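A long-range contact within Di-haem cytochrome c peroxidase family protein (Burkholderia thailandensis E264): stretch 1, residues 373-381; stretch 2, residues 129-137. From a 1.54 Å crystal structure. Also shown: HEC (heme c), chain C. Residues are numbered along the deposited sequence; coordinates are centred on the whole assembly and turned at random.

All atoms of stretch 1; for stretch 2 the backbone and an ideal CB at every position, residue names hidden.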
ATOM      1  N   ARG A 373      -9.313   2.631   0.881  1.00  9.92           N
ATOM      2  CA  ARG A 373     -10.184   2.842  -0.270  1.00 10.09           C
ATOM      3  C   ARG A 373     -10.024   1.681  -1.241  1.00  9.97           C
ATOM      4  O   ARG A 373      -8.914   1.225  -1.513  1.00 10.37           O
ATOM      5  CB  ARG A 373      -9.880   4.169  -0.953  1.00 10.88           C
ATOM      6  CG  ARG A 373     -10.316   5.352  -0.074  1.00  9.86           C
ATOM      7  CD  ARG A 373      -9.832   6.675  -0.567  1.00 10.66           C
ATOM      8  NE  ARG A 373     -10.494   7.806   0.103  1.00 11.89           N
ATOM      9  CZ  ARG A 373     -11.667   8.305  -0.261  1.00 14.59           C
ATOM     10  NH1 ARG A 373     -12.349   7.747  -1.258  1.00 13.75           N
ATOM     11  NH2 ARG A 373     -12.184   9.333   0.397  1.00 15.09           N
ATOM     12  N   ASN A 374     -11.161   1.203  -1.743  1.00  9.53           N
ATOM     13  CA  ASN A 374     -11.280   0.057  -2.650  1.00  8.92           C
ATOM     14  C   ASN A 374     -10.818  -1.252  -2.038  1.00  9.60           C
ATOM     15  O   ASN A 374     -10.616  -2.233  -2.767  1.00  9.84           O
ATOM     16  CB  ASN A 374     -10.573   0.326  -3.973  1.00  9.39           C
ATOM     17  CG  ASN A 374     -11.210   1.468  -4.691  1.00 10.01           C
ATOM     18  OD1 ASN A 374     -12.368   1.345  -5.136  1.00 10.14           O
ATOM     19  ND2 ASN A 374     -10.507   2.584  -4.791  1.00 11.68           N
ATOM     20  N   VAL A 375     -10.728  -1.330  -0.707  1.00 10.76           N
ATOM     21  CA  VAL A 375     -10.270  -2.573  -0.077  1.00  8.04           C
ATOM     22  C   VAL A 375     -11.188  -3.738  -0.410  1.00  9.39           C
ATOM     23  O   VAL A 375     -10.732  -4.878  -0.556  1.00  9.79           O
ATOM     24  CB  VAL A 375     -10.109  -2.367   1.448  1.00  7.81           C
ATOM     25  CG1 VAL A 375     -11.450  -2.154   2.131  1.00 10.26           C
ATOM     26  CG2 VAL A 375      -9.310  -3.537   2.076  1.00 10.91           C
ATOM     27  N   ALA A 376     -12.491  -3.478  -0.589  1.00  8.80           N
ATOM     28  CA  ALA A 376     -13.445  -4.575  -0.704  1.00  8.91           C
ATOM     29  C   ALA A 376     -13.416  -5.289  -2.056  1.00 10.99           C
ATOM     30  O   ALA A 376     -14.138  -6.279  -2.221  1.00 10.69           O
ATOM     31  CB  ALA A 376     -14.853  -4.041  -0.432  1.00  9.27           C
ATOM     32  N   ILE A 377     -12.604  -4.841  -3.020  1.00  9.78           N
ATOM     33  CA  ILE A 377     -12.473  -5.511  -4.314  1.00  7.69           C
ATOM     34  C   ILE A 377     -11.175  -6.285  -4.428  1.00  9.17           C
ATOM     35  O   ILE A 377     -10.929  -6.914  -5.474  1.00 10.67           O
ATOM     36  CB  ILE A 377     -12.610  -4.527  -5.496  1.00  9.00           C
ATOM     37  CG1 ILE A 377     -11.412  -3.572  -5.604  1.00  9.32           C
ATOM     38  CG2 ILE A 377     -13.916  -3.750  -5.411  1.00  9.42           C
ATOM     39  CD1 ILE A 377     -11.468  -2.641  -6.785  1.00 10.13           C
ATOM     40  N   LYS A 378     -10.345  -6.287  -3.388  1.00  7.88           N
ATOM     41  CA  LYS A 378      -9.086  -7.014  -3.450  1.00  8.26           C
ATOM     42  C   LYS A 378      -9.321  -8.514  -3.317  1.00  9.99           C
ATOM     43  O   LYS A 378     -10.247  -8.967  -2.646  1.00 10.19           O
ATOM     44  CB  LYS A 378      -8.137  -6.547  -2.345  1.00 12.47           C
ATOM     45  CG  LYS A 378      -7.696  -5.107  -2.478  1.00 12.33           C
ATOM     46  CD  LYS A 378      -7.130  -4.568  -1.192  1.00 16.01           C
ATOM     47  CE  LYS A 378      -5.843  -5.257  -0.763  1.00 24.79           C
ATOM     48  NZ  LYS A 378      -4.644  -4.570  -1.305  1.00 19.24           N
ATOM     49  N   GLU A 379      -8.454  -9.287  -3.963  1.00 10.94           N
ATOM     50  CA  GLU A 379      -8.523 -10.742  -3.899  1.00  9.97           C
ATOM     51  C   GLU A 379      -7.788 -11.335  -2.704  1.00  9.12           C
ATOM     52  O   GLU A 379      -8.072 -12.479  -2.323  1.00 10.69           O
ATOM     53  CB  GLU A 379      -7.983 -11.346  -5.202  1.00 11.68           C
ATOM     54  CG  GLU A 379      -8.867 -11.019  -6.401  1.00 12.73           C
ATOM     55  CD  GLU A 379      -8.345 -11.579  -7.699  1.00 17.57           C
ATOM     56  OE1 GLU A 379      -7.124 -11.767  -7.834  1.00 16.43           O
ATOM     57  OE2 GLU A 379      -9.163 -11.844  -8.600  1.00 20.92           O
ATOM     58  N   SER A 380      -6.861 -10.588  -2.101  1.00 10.20           N
ATOM     59  CA  SER A 380      -6.181 -11.006  -0.885  1.00  9.46           C
ATOM     60  C   SER A 380      -5.749  -9.752  -0.153  1.00  7.01           C
ATOM     61  O   SER A 380      -5.674  -8.664  -0.734  1.00 10.62           O
ATOM     62  CB  SER A 380      -4.996 -11.941  -1.168  1.00 11.88           C
ATOM     63  OG  SER A 380      -4.000 -11.260  -1.900  1.00 10.66           O
ATOM     64  N   PHE A 381      -5.462  -9.929   1.140  1.00  9.97           N
ATOM     65  CA  PHE A 381      -5.330  -8.819   2.072  1.00  9.19           C
ATOM     66  C   PHE A 381      -4.074  -8.954   2.915  1.00  8.72           C
ATOM     67  O   PHE A 381      -3.603 -10.058   3.202  1.00 10.88           O
ATOM     68  CB  PHE A 381      -6.569  -8.713   3.006  1.00  9.46           C
ATOM     69  CG  PHE A 381      -7.848  -8.574   2.244  1.00  9.89           C
ATOM     70  CD1 PHE A 381      -8.333  -7.326   1.878  1.00  8.40           C
ATOM     71  CD2 PHE A 381      -8.521  -9.695   1.828  1.00  9.57           C
ATOM     72  CE1 PHE A 381      -9.494  -7.215   1.121  1.00 10.57           C
ATOM     73  CE2 PHE A 381      -9.662  -9.590   1.074  1.00  9.67           C
ATOM     74  CZ  PHE A 381     -10.143  -8.356   0.713  1.00  9.80           C
ATOM     75  N   UNK A 129      -8.987  -2.224 -14.116  1.00 12.36           N
ATOM     76  CA  UNK A 129     -10.350  -2.645 -13.846  1.00 12.27           C
ATOM     77  C   UNK A 129     -10.618  -3.016 -12.402  1.00 13.57           C
ATOM     78  O   UNK A 129     -11.763  -3.329 -12.054  1.00 13.85           O
ATOM     79  CB  UNK A 129     -10.698  -3.838 -14.739  1.00 12.27           C
ATOM     80  N   UNK A 130      -9.587  -2.998 -11.559  1.00 11.01           N
ATOM     81  CA  UNK A 130      -9.681  -3.331 -10.136  1.00  9.25           C
ATOM     82  C   UNK A 130      -8.904  -2.297  -9.323  1.00  9.34           C
ATOM     83  O   UNK A 130      -8.079  -2.634  -8.470  1.00 10.94           O
ATOM     84  CB  UNK A 130      -9.150  -4.740  -9.867  1.00  9.25           C
ATOM     85  N   UNK A 131      -9.157  -1.010  -9.591  1.00 10.50           N
ATOM     86  CA  UNK A 131      -8.566   0.098  -8.828  1.00  9.76           C
ATOM     87  C   UNK A 131      -7.041   0.041  -8.822  1.00 11.11           C
ATOM     88  O   UNK A 131      -6.388   0.479  -7.866  1.00 11.13           O
ATOM     89  CB  UNK A 131      -9.086   0.082  -7.389  1.00  9.76           C
ATOM     90  N   UNK A 132      -6.466  -0.481  -9.906  1.00  9.17           N
ATOM     91  CA  UNK A 132      -5.012  -0.593 -10.039  1.00 10.46           C
ATOM     92  C   UNK A 132      -4.427  -1.436  -8.911  1.00 10.21           C
ATOM     93  O   UNK A 132      -3.283  -1.255  -8.501  1.00 10.10           O
ATOM     94  CB  UNK A 132      -4.366   0.794 -10.048  1.00 10.46           C
ATOM     95  N   UNK A 133      -5.192  -2.419  -8.457  1.00 10.27           N
ATOM     96  CA  UNK A 133      -4.762  -3.486  -7.578  1.00  9.67           C
ATOM     97  C   UNK A 133      -4.680  -4.780  -8.375  1.00  9.61           C
ATOM     98  O   UNK A 133      -5.222  -4.867  -9.480  1.00  9.86           O
ATOM     99  CB  UNK A 133      -5.711  -3.633  -6.387  1.00  9.67           C
ATOM    100  N   UNK A 134      -4.022  -5.813  -7.865  1.00  9.88           N
ATOM    101  CA  UNK A 134      -3.794  -6.983  -8.717  1.00  9.44           C
ATOM    102  C   UNK A 134      -5.039  -7.828  -8.923  1.00 10.18           C
ATOM    103  O   UNK A 134      -5.811  -8.100  -7.995  1.00 11.59           O
ATOM    104  CB  UNK A 134      -2.689  -7.854  -8.116  1.00  9.44           C
ATOM    105  N   UNK A 135      -5.210  -8.257 -10.167  1.00 10.19           N
ATOM    106  CA  UNK A 135      -6.043  -9.398 -10.498  1.00 10.96           C
ATOM    107  C   UNK A 135      -5.080 -10.576 -10.631  1.00 11.28           C
ATOM    108  O   UNK A 135      -4.240 -10.603 -11.538  1.00 13.22           O
ATOM    109  CB  UNK A 135      -6.862  -9.169 -11.770  1.00 10.96           C
ATOM    110  N   UNK A 136      -5.132 -11.479  -9.661  1.00 11.72           N
ATOM    111  CA  UNK A 136      -4.144 -12.545  -9.534  1.00 10.40           C
ATOM    112  C   UNK A 136      -4.317 -13.620 -10.601  1.00 12.23           C
ATOM    113  O   UNK A 136      -5.437 -13.961 -11.000  1.00 13.49           O
ATOM    114  CB  UNK A 136      -4.233 -13.178  -8.144  1.00 10.40           C
ATOM    115  N   UNK A 137      -3.187 -14.147 -11.063  1.00 12.62           N
ATOM    116  CA  UNK A 137      -3.173 -15.233 -12.017  1.00 15.24           C
ATOM    117  C   UNK A 137      -3.712 -16.504 -11.365  1.00 15.17           C
ATOM    118  O   UNK A 137      -3.785 -16.611 -10.144  1.00 12.87           O
ATOM    119  CB  UNK A 137      -1.759 -15.456 -12.558  1.00 15.24           C
TER
HETATM  120 FE   HEC C 602      -5.688  -1.926   9.937  1.00 10.03          FE
HETATM  121  CHA HEC C 602      -4.068  -3.399   7.299  1.00  9.89           C
HETATM  122  CHB HEC C 602      -8.719  -2.783   8.567  1.00 10.47           C
HETATM  123  CHC HEC C 602      -7.283  -1.061  12.848  1.00 10.16           C
HETATM  124  CHD HEC C 602      -2.744  -0.720  11.170  1.00 11.21           C
HETATM  125  NA  HEC C 602      -6.277  -2.853   8.230  1.00  9.04           N
HETATM  126  C1A HEC C 602      -5.429  -3.341   7.254  1.00  9.81           C
HETATM  127  C2A HEC C 602      -6.249  -4.013   6.280  1.00  9.29           C
HETATM  128  C3A HEC C 602      -7.528  -3.753   6.577  1.00 10.87           C
HETATM  129  C4A HEC C 602      -7.576  -3.021   7.818  1.00  9.90           C
HETATM  130  CMA HEC C 602      -8.770  -4.315   5.891  1.00 10.31           C
HETATM  131  CAA HEC C 602      -5.724  -4.673   4.985  1.00 11.11           C
HETATM  132  CBA HEC C 602      -5.653  -3.671   3.846  1.00  9.30           C
HETATM  133  CGA HEC C 602      -5.035  -4.188   2.568  1.00 11.77           C
HETATM  134  O1A HEC C 602      -4.815  -3.314   1.675  1.00 18.26           O
HETATM  135  O2A HEC C 602      -4.506  -5.334   2.524  1.00 11.29           O
HETATM  136  NB  HEC C 602      -7.600  -1.890  10.581  1.00  9.08           N
HETATM  137  C1B HEC C 602      -8.720  -2.240   9.822  1.00  9.66           C
HETATM  138  C2B HEC C 602      -9.901  -2.056  10.645  1.00 10.33           C
HETATM  139  C3B HEC C 602      -9.521  -1.647  11.854  1.00  9.38           C
HETATM  140  C4B HEC C 602      -8.074  -1.491  11.815  1.00 10.81           C
HETATM  141  CMB HEC C 602     -11.349  -2.261  10.129  1.00 10.66           C
HETATM  142  CAB HEC C 602     -10.380  -1.429  13.125  1.00  9.62           C
HETATM  143  CBB HEC C 602     -11.094  -2.740  13.527  1.00  9.69           C
HETATM  144  NC  HEC C 602      -5.143  -0.991  11.640  1.00  8.16           N
HETATM  145  C1C HEC C 602      -5.945  -0.795  12.748  1.00 10.00           C
HETATM  146  C2C HEC C 602      -5.133  -0.193  13.768  1.00 11.15           C
HETATM  147  C3C HEC C 602      -3.901  -0.005  13.276  1.00 11.90           C
HETATM  148  C4C HEC C 602      -3.868  -0.539  11.935  1.00 11.45           C
HETATM  149  CMC HEC C 602      -5.725   0.230  15.131  1.00 11.96           C
HETATM  150  CAC HEC C 602      -2.768   0.826  13.900  1.00 12.13           C
HETATM  151  CBC HEC C 602      -2.355   0.158  15.229  1.00 12.63           C
HETATM  152  ND  HEC C 602      -3.776  -2.000   9.304  1.00  9.15           N
HETATM  153  C1D HEC C 602      -2.702  -1.434  10.000  1.00 10.19           C
HETATM  154  C2D HEC C 602      -1.489  -1.891   9.388  1.00 11.42           C
HETATM  155  C3D HEC C 602      -1.874  -2.779   8.270  1.00 10.60           C
HETATM  156  C4D HEC C 602      -3.312  -2.763   8.237  1.00 11.10           C
HETATM  157  CMD HEC C 602      -0.056  -1.556   9.793  1.00 11.05           C
HETATM  158  CAD HEC C 602      -0.929  -3.546   7.336  1.00 10.05           C
HETATM  159  CBD HEC C 602      -0.560  -4.851   8.013  1.00  9.15           C
HETATM  160  CGD HEC C 602       0.046  -5.823   7.033  1.00  9.16           C
HETATM  161  O1D HEC C 602      -0.015  -5.561   5.806  1.00  9.81           O
HETATM  162  O2D HEC C 602       0.432  -6.941   7.482  1.00 10.00           O

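At position 129 the CA-to-CB direction leads away from stretch 1, and an ideal CB would find none of its atoms within 5.5 Å. The contact therefore sets no demand here, and many residues would suit; the deposited one is Gly129.

Position 130 points sideways, its ideal CB 4.4 Å from Ile377 CD1. Beyond it lie the carbonyl O of Ile377 and the carboxylate of Glu379, so a long side chain with an apolar stem and a donor or positive charge at its end would fit; a plain aliphatic one could meet Ile377 but would offer them no donor or charge. Arg130 does both. Its CG packs 3.7 Å from Ile377 CD1, and its NH2 donates to Ile377 O at 2.9 Å, near the guanidinium plane. Glu379 OE2 sits over one face of the guanidinium, 3.3 Å from Arg130 NH1, a salt bridge of charges alone with no N-H directed at the oxygen.

Position 131 faces stretch 1: its ideal CB is 3.7 Å from both Ile377 CD1 and Asn374 CG. The phi/psi of 56/31 is left-handed, which favors glycine or asparagine, and the close neighbors also argue for something small. Ala131 fills the site with its methyl, CB lying 3.7 Å from Ile377 CD1 in an apolar contact.

Position 132, also left-handed at 59/33, has no atom of stretch 1 near its ideal CB, leaving the choice open; Phe132 makes no contact with it.

At position 133 CB points toward stretch 1, 4.6 Å from Lys378 CG, where a small or modest apolar group would suit. The residue is Ala133.

Position 134 points sideways with no atom of stretch 1 within 5.5 Å of its ideal CB, and its phi of -75° is compatible with proline among many others. The residue is Pro134, whose carbonyl O accepts from water 1 at 2.8 Å; the same water accepts from Glu379 N at 2.9 Å, joining the two backbones.

Position 135 points away, so a range of side chains is possible. Thr135 turns OG1 to its own stretch, accepting from Arg130 NE at 2.8 Å.

At position 136 CB points toward stretch 1, only 3.2 Å from Glu379 OE1. Glu379 OE1 accepts from the backbone N of 136 at 2.7 Å, a bond open to any residue but proline. An apolar chain reaching toward Ser380 would suit, and Leu136 brings CD1 to 4.2 Å from Ser380 OG.

Position 137 points away, unconstrained by stretch 1; Ser137 instead caps a following helix.

Stretch 2 129-137: GRAFAPTLS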
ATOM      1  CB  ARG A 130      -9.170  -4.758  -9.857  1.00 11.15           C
ATOM      2  CG  ARG A 130      -9.545  -5.348  -8.469  1.00 10.84           C
ATOM      3  CD  ARG A 130      -8.900  -6.704  -8.208  1.00  9.02           C
ATOM      4  NE  ARG A 130      -9.343  -7.677  -9.193  1.00 10.90           N
ATOM      5  CZ  ARG A 130     -10.413  -8.440  -9.079  1.00 12.81           C
ATOM      6  NH1 ARG A 130     -10.735  -9.273 -10.063  1.00 15.44           N
ATOM      7  NH2 ARG A 130     -11.173  -8.395  -8.000  1.00 13.07           N
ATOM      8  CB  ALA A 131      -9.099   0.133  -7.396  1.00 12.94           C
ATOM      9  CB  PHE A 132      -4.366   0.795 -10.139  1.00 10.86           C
ATOM     10  CG  PHE A 132      -4.743   1.516 -11.395  1.00 10.77           C
ATOM     11  CD1 PHE A 132      -5.904   2.275 -11.470  1.00 12.77           C
ATOM     12  CD2 PHE A 132      -3.967   1.378 -12.531  1.00 10.73           C
ATOM     13  CE1 PHE A 132      -6.276   2.917 -12.657  1.00 13.29           C
ATOM     14  CE2 PHE A 132      -4.311   2.020 -13.707  1.00 12.46           C
ATOM     15  CZ  PHE A 132      -5.485   2.784 -13.777  1.00 12.10           C
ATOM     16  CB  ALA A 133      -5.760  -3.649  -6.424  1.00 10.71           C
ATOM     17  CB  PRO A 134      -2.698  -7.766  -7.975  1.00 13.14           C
ATOM     18  CG  PRO A 134      -2.767  -7.302  -6.588  1.00 12.43           C
ATOM     19  CD  PRO A 134      -3.187  -5.868  -6.642  1.00 11.62           C
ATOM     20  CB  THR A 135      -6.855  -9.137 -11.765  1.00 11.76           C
ATOM     21  OG1 THR A 135      -7.779  -8.073 -11.502  1.00 11.79           O
ATOM     22  CG2 THR A 135      -7.597 -10.368 -12.178  1.00 13.57           C
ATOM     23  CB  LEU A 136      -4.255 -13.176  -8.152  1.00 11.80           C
ATOM     24  CG  LEU A 136      -3.961 -12.251  -6.965  1.00 11.77           C
ATOM     25  CD1 LEU A 136      -4.245 -12.993  -5.668  1.00 13.58           C
ATOM     26  CD2 LEU A 136      -2.515 -11.729  -6.987  1.00 12.83           C
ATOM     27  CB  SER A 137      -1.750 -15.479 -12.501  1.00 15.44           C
ATOM     28  OG  SER A 137      -0.997 -16.028 -11.430  1.00 13.02           O
TER
HETATM   29  O   HOH W   1      -6.163  -8.038  -5.213  1.00 12.36           O
HETATM   30  O   HOH W   2      -8.046 -13.369 -10.433  1.00 17.63           O
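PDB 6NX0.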